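Local coordinates for protein uroporphyrinogen-III synthetase (Pseudomonas syringae pv. tomato, PDB 3RE1) that probably catalyses the cyclisation of the linear tetrapyrrole hydroxymethylbilane to uroporphyrinogen III, with release of water, in porphyrin biosynthesis, at residues S59-L64 and D86-Q91; E63-S68 and P93-F98. One frame throughout, in Å; residues are numbered along the deposited sequence.

Interaction 1. Residues S59-L64 and D86-Q91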
loop_
_atom_site.group_PDB
_atom_site.type_symbol
_atom_site.label_atom_id
_atom_site.label_comp_id
_atom_site.label_asym_id
_atom_site.label_seq_id
_atom_site.Cartn_x
_atom_site.Cartn_y
_atom_site.Cartn_z
ATOM N N SER A 59 26.111 -1.880 3.224
ATOM C CA SER A 59 27.101 -1.513 2.218
ATOM C C SER A 59 26.410 -1.063 0.956
ATOM O O SER A 59 26.932 -0.215 0.226
ATOM C CB SER A 59 28.004 -2.697 1.898
ATOM O OG SER A 59 28.754 -3.057 3.037
ATOM N N ILE A 60 25.243 -1.644 0.683
ATOM C CA ILE A 60 24.510 -1.233 -0.489
ATOM C C ILE A 60 24.135 0.241 -0.328
ATOM O O ILE A 60 24.193 1.017 -1.278
ATOM C CB ILE A 60 23.279 -2.125 -0.767
ATOM C CG1 ILE A 60 22.360 -1.427 -1.761
ATOM C CG2 ILE A 60 22.509 -2.401 0.490
ATOM C CD1 ILE A 60 21.349 -2.340 -2.459
ATOM N N ILE A 61 23.792 0.629 0.895
ATOM C CA ILE A 61 23.492 2.025 1.194
ATOM C C ILE A 61 24.670 2.947 0.896
ATOM O O ILE A 61 24.498 3.960 0.275
ATOM C CB ILE A 61 23.083 2.201 2.662
ATOM C CG1 ILE A 61 21.628 1.746 2.866
ATOM C CG2 ILE A 61 23.267 3.665 3.098
ATOM C CD1 ILE A 61 21.124 0.502 2.115
ATOM N N PHE A 62 25.873 2.581 1.330
ATOM C CA PHE A 62 27.073 3.370 1.035
ATOM C C PHE A 62 27.402 3.453 -0.472
ATOM O O PHE A 62 27.901 4.482 -0.957
ATOM C CB PHE A 62 28.278 2.802 1.791
ATOM C CG PHE A 62 29.522 3.639 1.667
ATOM C CD1 PHE A 62 29.778 4.658 2.587
ATOM C CD2 PHE A 62 30.441 3.424 0.625
ATOM C CE1 PHE A 62 30.926 5.449 2.500
ATOM C CE2 PHE A 62 31.589 4.215 0.516
ATOM C CZ PHE A 62 31.838 5.236 1.485
ATOM N N GLU A 63 27.120 2.381 -1.213
ATOM C CA GLU A 63 27.373 2.401 -2.655
ATOM C C GLU A 63 26.189 2.746 -3.558
ATOM O O GLU A 63 26.185 2.370 -4.715
ATOM C CB GLU A 63 28.024 1.089 -3.105
ATOM C CG GLU A 63 29.519 1.022 -2.741
ATOM C CD GLU A 63 30.208 -0.188 -3.330
ATOM O OE1 GLU A 63 30.651 -0.127 -4.515
ATOM O OE2 GLU A 63 30.291 -1.209 -2.602
ATOM N N LEU A 64 25.209 3.480 -3.028
ATOM C CA LEU A 64 24.014 3.898 -3.783
ATOM C C LEU A 64 24.339 4.455 -5.143
ATOM O O LEU A 64 23.548 4.350 -6.041
ATOM C CB LEU A 64 23.204 4.951 -3.026
ATOM C CG LEU A 64 22.297 4.410 -1.944
ATOM C CD1 LEU A 64 21.581 5.568 -1.294
ATOM C CD2 LEU A 64 21.319 3.435 -2.496
ATOM N N ASP A 86 20.762 9.033 6.189
ATOM C CA ASP A 86 21.225 9.989 7.183
ATOM C C ASP A 86 22.282 9.409 8.105
ATOM O O ASP A 86 23.101 10.131 8.671
ATOM C CB ASP A 86 20.061 10.477 8.024
ATOM C CG ASP A 86 20.477 11.536 8.998
ATOM O OD1 ASP A 86 20.703 12.679 8.546
ATOM O OD2 ASP A 86 20.575 11.217 10.206
ATOM N N GLU A 87 22.265 8.100 8.251
ATOM C CA GLU A 87 23.219 7.465 9.121
ATOM C C GLU A 87 24.585 7.290 8.484
ATOM O O GLU A 87 25.598 7.462 9.155
ATOM C CB GLU A 87 22.679 6.118 9.538
ATOM C CG GLU A 87 23.578 5.319 10.446
ATOM C CD GLU A 87 22.804 4.222 11.158
ATOM O OE1 GLU A 87 22.077 4.547 12.138
ATOM O OE2 GLU A 87 22.898 3.042 10.726
ATOM N N VAL A 88 24.611 6.943 7.200
ATOM C CA VAL A 88 25.872 6.673 6.482
ATOM C C VAL A 88 26.375 7.853 5.632
ATOM O O VAL A 88 27.562 8.091 5.559
ATOM C CB VAL A 88 25.732 5.412 5.560
ATOM C CG1 VAL A 88 27.067 5.089 4.869
ATOM C CG2 VAL A 88 25.250 4.208 6.359
ATOM N N TRP A 89 25.465 8.568 4.986
ATOM C CA TRP A 89 25.802 9.732 4.180
ATOM C C TRP A 89 25.835 11.034 4.978
ATOM O O TRP A 89 24.790 11.503 5.446
ATOM C CB TRP A 89 24.783 9.893 3.048
ATOM C CG TRP A 89 24.880 8.810 2.054
ATOM C CD1 TRP A 89 24.641 7.485 2.255
ATOM C CD2 TRP A 89 25.304 8.941 0.702
ATOM N NE1 TRP A 89 24.889 6.794 1.118
ATOM C CE2 TRP A 89 25.300 7.660 0.147
ATOM C CE3 TRP A 89 25.686 10.019 -0.087
ATOM C CZ2 TRP A 89 25.673 7.424 -1.166
ATOM C CZ3 TRP A 89 26.036 9.789 -1.384
ATOM C CH2 TRP A 89 26.040 8.507 -1.911
ATOM N N PRO A 90 27.022 11.649 5.116
ATOM C CA PRO A 90 27.089 12.942 5.816
ATOM C C PRO A 90 26.229 13.996 5.101
ATOM O O PRO A 90 25.936 15.043 5.653
ATOM C CB PRO A 90 28.577 13.281 5.774
ATOM C CG PRO A 90 29.262 11.924 5.650
ATOM C CD PRO A 90 28.367 11.176 4.719
ATOM N N GLN A 91 25.805 13.682 3.880
ATOM C CA GLN A 91 24.946 14.535 3.081
ATOM C C GLN A 91 24.112 13.655 2.166
ATOM O O GLN A 91 24.470 12.494 1.890
ATOM C CB GLN A 91 25.787 15.467 2.219
ATOM C CG GLN A 91 25.893 16.872 2.745
ATOM C CD GLN A 91 26.851 17.754 1.929
ATOM O OE1 GLN A 91 26.756 18.985 1.967
ATOM N NE2 GLN A 91 27.781 17.131 1.204
#

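Interaction 2. Residues E63-S68 and P93-F98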
loop_
_atom_site.group_PDB
_atom_site.type_symbol
_atom_site.label_atom_id
_atom_site.label_comp_id
_atom_site.label_asym_id
_atom_site.label_seq_id
_atom_site.Cartn_x
_atom_site.Cartn_y
_atom_site.Cartn_z
ATOM N N GLU A 63 27.120 2.381 -1.213
ATOM C CA GLU A 63 27.373 2.401 -2.655
ATOM C C GLU A 63 26.189 2.746 -3.558
ATOM O O GLU A 63 26.185 2.370 -4.715
ATOM C CB GLU A 63 28.024 1.089 -3.105
ATOM C CG GLU A 63 29.519 1.022 -2.741
ATOM C CD GLU A 63 30.208 -0.188 -3.330
ATOM O OE1 GLU A 63 30.651 -0.127 -4.515
ATOM O OE2 GLU A 63 30.291 -1.209 -2.602
ATOM N N LEU A 64 25.209 3.480 -3.028
ATOM C CA LEU A 64 24.014 3.898 -3.783
ATOM C C LEU A 64 24.339 4.455 -5.143
ATOM O O LEU A 64 23.548 4.350 -6.041
ATOM C CB LEU A 64 23.204 4.951 -3.026
ATOM C CG LEU A 64 22.297 4.410 -1.944
ATOM C CD1 LEU A 64 21.581 5.568 -1.294
ATOM C CD2 LEU A 64 21.319 3.435 -2.496
ATOM N N LEU A 65 25.526 5.027 -5.280
ATOM C CA LEU A 65 25.939 5.583 -6.552
ATOM C C LEU A 65 26.132 4.523 -7.611
ATOM O O LEU A 65 26.171 4.834 -8.792
ATOM C CB LEU A 65 27.216 6.399 -6.397
ATOM C CG LEU A 65 27.191 7.563 -5.404
ATOM C CD1 LEU A 65 28.506 8.355 -5.556
ATOM C CD2 LEU A 65 25.979 8.451 -5.600
ATOM N N ASN A 66 26.237 3.270 -7.185
ATOM C CA ASN A 66 26.308 2.149 -8.123
ATOM C C ASN A 66 25.097 2.147 -9.068
ATOM O O ASN A 66 25.151 1.626 -10.198
ATOM C CB ASN A 66 26.367 0.803 -7.382
ATOM C CG ASN A 66 27.779 0.406 -7.037
ATOM O OD1 ASN A 66 28.717 0.944 -7.626
ATOM N ND2 ASN A 66 27.951 -0.528 -6.081
ATOM N N TYR A 67 24.011 2.723 -8.601
ATOM C CA TYR A 67 22.794 2.772 -9.393
ATOM C C TYR A 67 22.644 4.140 -10.047
ATOM O O TYR A 67 23.081 5.161 -9.506
ATOM C CB TYR A 67 21.558 2.477 -8.505
ATOM C CG TYR A 67 21.656 1.114 -7.853
ATOM C CD1 TYR A 67 21.176 -0.027 -8.484
ATOM C CD2 TYR A 67 22.273 0.965 -6.655
ATOM C CE1 TYR A 67 21.328 -1.270 -7.936
ATOM C CE2 TYR A 67 22.410 -0.271 -6.074
ATOM C CZ TYR A 67 21.950 -1.392 -6.710
ATOM O OH TYR A 67 22.076 -2.632 -6.088
ATOM N N SER A 68 21.980 4.132 -11.195
ATOM C CA SER A 68 21.658 5.321 -11.940
ATOM C C SER A 68 20.433 5.966 -11.356
ATOM O O SER A 68 20.247 7.165 -11.504
ATOM C CB SER A 68 21.366 4.933 -13.395
ATOM O OG SER A 68 22.436 4.174 -13.935
ATOM N N PRO A 93 22.559 11.924 -1.134
ATOM C CA PRO A 93 23.138 11.540 -2.430
ATOM C C PRO A 93 22.716 12.435 -3.588
ATOM O O PRO A 93 21.575 12.831 -3.672
ATOM C CB PRO A 93 22.621 10.116 -2.627
ATOM C CG PRO A 93 22.380 9.615 -1.231
ATOM C CD PRO A 93 21.790 10.814 -0.548
ATOM N N MET A 94 23.642 12.752 -4.476
ATOM C CA MET A 94 23.333 13.539 -5.662
ATOM C C MET A 94 22.960 12.619 -6.813
ATOM O O MET A 94 23.657 12.548 -7.821
ATOM C CB MET A 94 24.540 14.348 -6.087
ATOM C CG MET A 94 24.830 15.493 -5.170
ATOM S SD MET A 94 23.902 17.013 -5.542
ATOM C CE MET A 94 23.160 17.414 -3.883
ATOM N N GLN A 95 21.862 11.895 -6.657
ATOM C CA GLN A 95 21.408 11.004 -7.713
ATOM C C GLN A 95 19.881 11.079 -7.853
ATOM O O GLN A 95 19.186 11.424 -6.892
ATOM C CB GLN A 95 21.878 9.568 -7.440
ATOM C CG GLN A 95 20.904 8.690 -6.727
ATOM C CD GLN A 95 21.526 7.386 -6.227
ATOM O OE1 GLN A 95 22.185 6.643 -6.981
ATOM N NE2 GLN A 95 21.307 7.103 -4.944
ATOM N N PRO A 96 19.353 10.758 -9.055
ATOM C CA PRO A 96 17.905 10.783 -9.311
ATOM C C PRO A 96 17.168 9.772 -8.469
ATOM O O PRO A 96 17.572 8.610 -8.377
ATOM C CB PRO A 96 17.803 10.453 -10.795
ATOM C CG PRO A 96 19.119 10.890 -11.363
ATOM C CD PRO A 96 20.106 10.506 -10.298
ATOM N N TRP A 97 16.108 10.242 -7.816
ATOM C CA TRP A 97 15.254 9.425 -6.966
ATOM C C TRP A 97 13.835 9.657 -7.464
ATOM O O TRP A 97 13.487 10.775 -7.868
ATOM C CB TRP A 97 15.378 9.861 -5.499
ATOM C CG TRP A 97 16.571 9.288 -4.782
ATOM C CD1 TRP A 97 17.880 9.354 -5.174
ATOM C CD2 TRP A 97 16.560 8.560 -3.547
ATOM N NE1 TRP A 97 18.675 8.685 -4.273
ATOM C CE2 TRP A 97 17.887 8.207 -3.260
ATOM C CE3 TRP A 97 15.555 8.172 -2.665
ATOM C CZ2 TRP A 97 18.234 7.463 -2.119
ATOM C CZ3 TRP A 97 15.907 7.430 -1.526
ATOM C CH2 TRP A 97 17.226 7.083 -1.274
ATOM N N PHE A 98 13.010 8.610 -7.430
ATOM C CA PHE A 98 11.649 8.725 -7.905
ATOM C C PHE A 98 10.672 8.046 -6.984
ATOM O O PHE A 98 11.066 7.195 -6.169
ATOM C CB PHE A 98 11.565 8.129 -9.315
ATOM C CG PHE A 98 12.595 8.685 -10.263
ATOM C CD1 PHE A 98 13.862 8.167 -10.298
ATOM C CD2 PHE A 98 12.305 9.768 -11.090
ATOM C CE1 PHE A 98 14.828 8.686 -11.168
ATOM C CE2 PHE A 98 13.279 10.279 -11.974
ATOM C CZ PHE A 98 14.529 9.733 -11.999
#

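Interaction 1. Residues S59-L64 and D86-Q91
The indole of Trp-89 reaches across from 86-91 and gives its N-H to a backbone carbonyl of 59-64. Trp-89 NE1 lies 3.0 Å from Ile-61 O, and the hydrogen points almost straight at the acceptor, with an N-H...O angle of 165°. The oxygen sits close to the indole plane, whereas the donor rises 43° out of the carbonyl plane. Ile-61 O also takes a weak hydrogen bond from Leu-64 N, so two donors meet at this one acceptor. Beyond NE1, the six-membered ring continues along the segment, and Trp-89 CZ2 comes to 4.0 Å from Leu-64 CB.

Next to the indole, Val-88 divides its two methyls between neighbouring side chains. Val-88 CG1, anti to the backbone N, meets the Phe-62 ring in plane at its edge, 3.6 Å from Phe-62 CD1. Val-88 CG2 instead touches Ile-61 CG2 at 3.9 Å, methyl against methyl. The same Ile-61 CG2 also packs beside Trp-89 CD1, at 4.1 Å, so one methyl touches both the valine and the indole.

These contacts join the C-terminal ends of two helices, 54-62 and 75-88, in the alternating alpha/beta domain built on the mixed sheet. Helix 75-88 is the connection of a beta-alpha-beta unit whose parallel strands are 69-72 and 97-99. Trp-89 is the first residue after its helix to depart from helical backbone angles, and Glu-63 is the corresponding residue after helix 54-62.

Behind this layer, Ile-61 packs on Leu-170, and Leu-64 reaches Leu-145 and Met-147 of strand 143-148. A salt bridge from Glu-87 OE2 to Arg-58 NH1 links the two helices a second time, while Asp-86 OD1 is hydrogen-bonded to Tyr-111 OH.

Interaction 2. Residues E63-S68 and P93-F98
Gln-95 turns its first torsion well past a staggered position, chi1 94°, and then runs extended beyond CG, chi2 -168°, which carries its carboxamide to the backbone of 63-68. On the other side Leu-64 has CG anti to its carbonyl carbon, chi1 -80°, and crosses the glutamine chain at about a right angle. Trp-97, likewise with CG anti to the carbonyl carbon, brings its indole edge to the leucine.

Towards 93-98, Leu-64 offers one methyl, CD1, to two apolar side chains. Leu-64 CD1 meets the edge of the Trp-97 indole near its plane, 3.9 Å from Trp-97 CZ2. The same methyl lies 4.1 Å from Pro-93 CG. Further along the chain Pro-96 CD packs 3.6 Å from Ser-68 O.

Residues 64-66 form a short 3-10 segment between helix 54-62 and strand 69-72, spanned by i to i+3 hydrogen bonds from Asn-66 N to Glu-63 O and from Tyr-67 N to Leu-64 O. It faces the approach to strand 97-99, where Pro-96 and Phe-98 make backbone hydrogen bonds with Val-70 of the neighbouring parallel strand. Tyr-67 turns its ring away towards strand 143-148, and its OH has a weak hydrogen bond to Asp-168 OD2.

The amide of Gln-95 is buried among polar atoms whose pairing depends on its rotation. As modelled, Gln-95 OE1 lies 2.8 Å from Leu-64 O and also 3.1 Å from Tyr-67 O, while Gln-95 NE2 is 3.1 Å from Trp-97 NE1. These put oxygen beside oxygen and nitrogen beside nitrogen, so the amide is probably turned over. Reversed, its nitrogen might donate to the two carbonyls and its oxygen accept from the indole N-H, which would tie the carbonyls of Leu-64 and Tyr-67 to the tryptophan through a single buried carboxamide.

Overall arrangement
Interactions 1 and 2 start from the same part of the chain, sharing Glu-63 and Leu-64, and their centres are about 10 Å apart. Helix 54-62 and the turn after it come first, followed by strand 69-72, helix 75-88, the loop through Pro-93 and strand 97-99. The two contacts also touch directly, Trp-89 CH2 lying 3.7 Å from Leu-65 CD2. The centres of the two contacts lie about 26 and 24 Å from the centre of the chain, on the same side of it. Both thus join the end of helix 54-62 and the turn after it to the crossover between strands 69-72 and 97-99 of the mixed sheet.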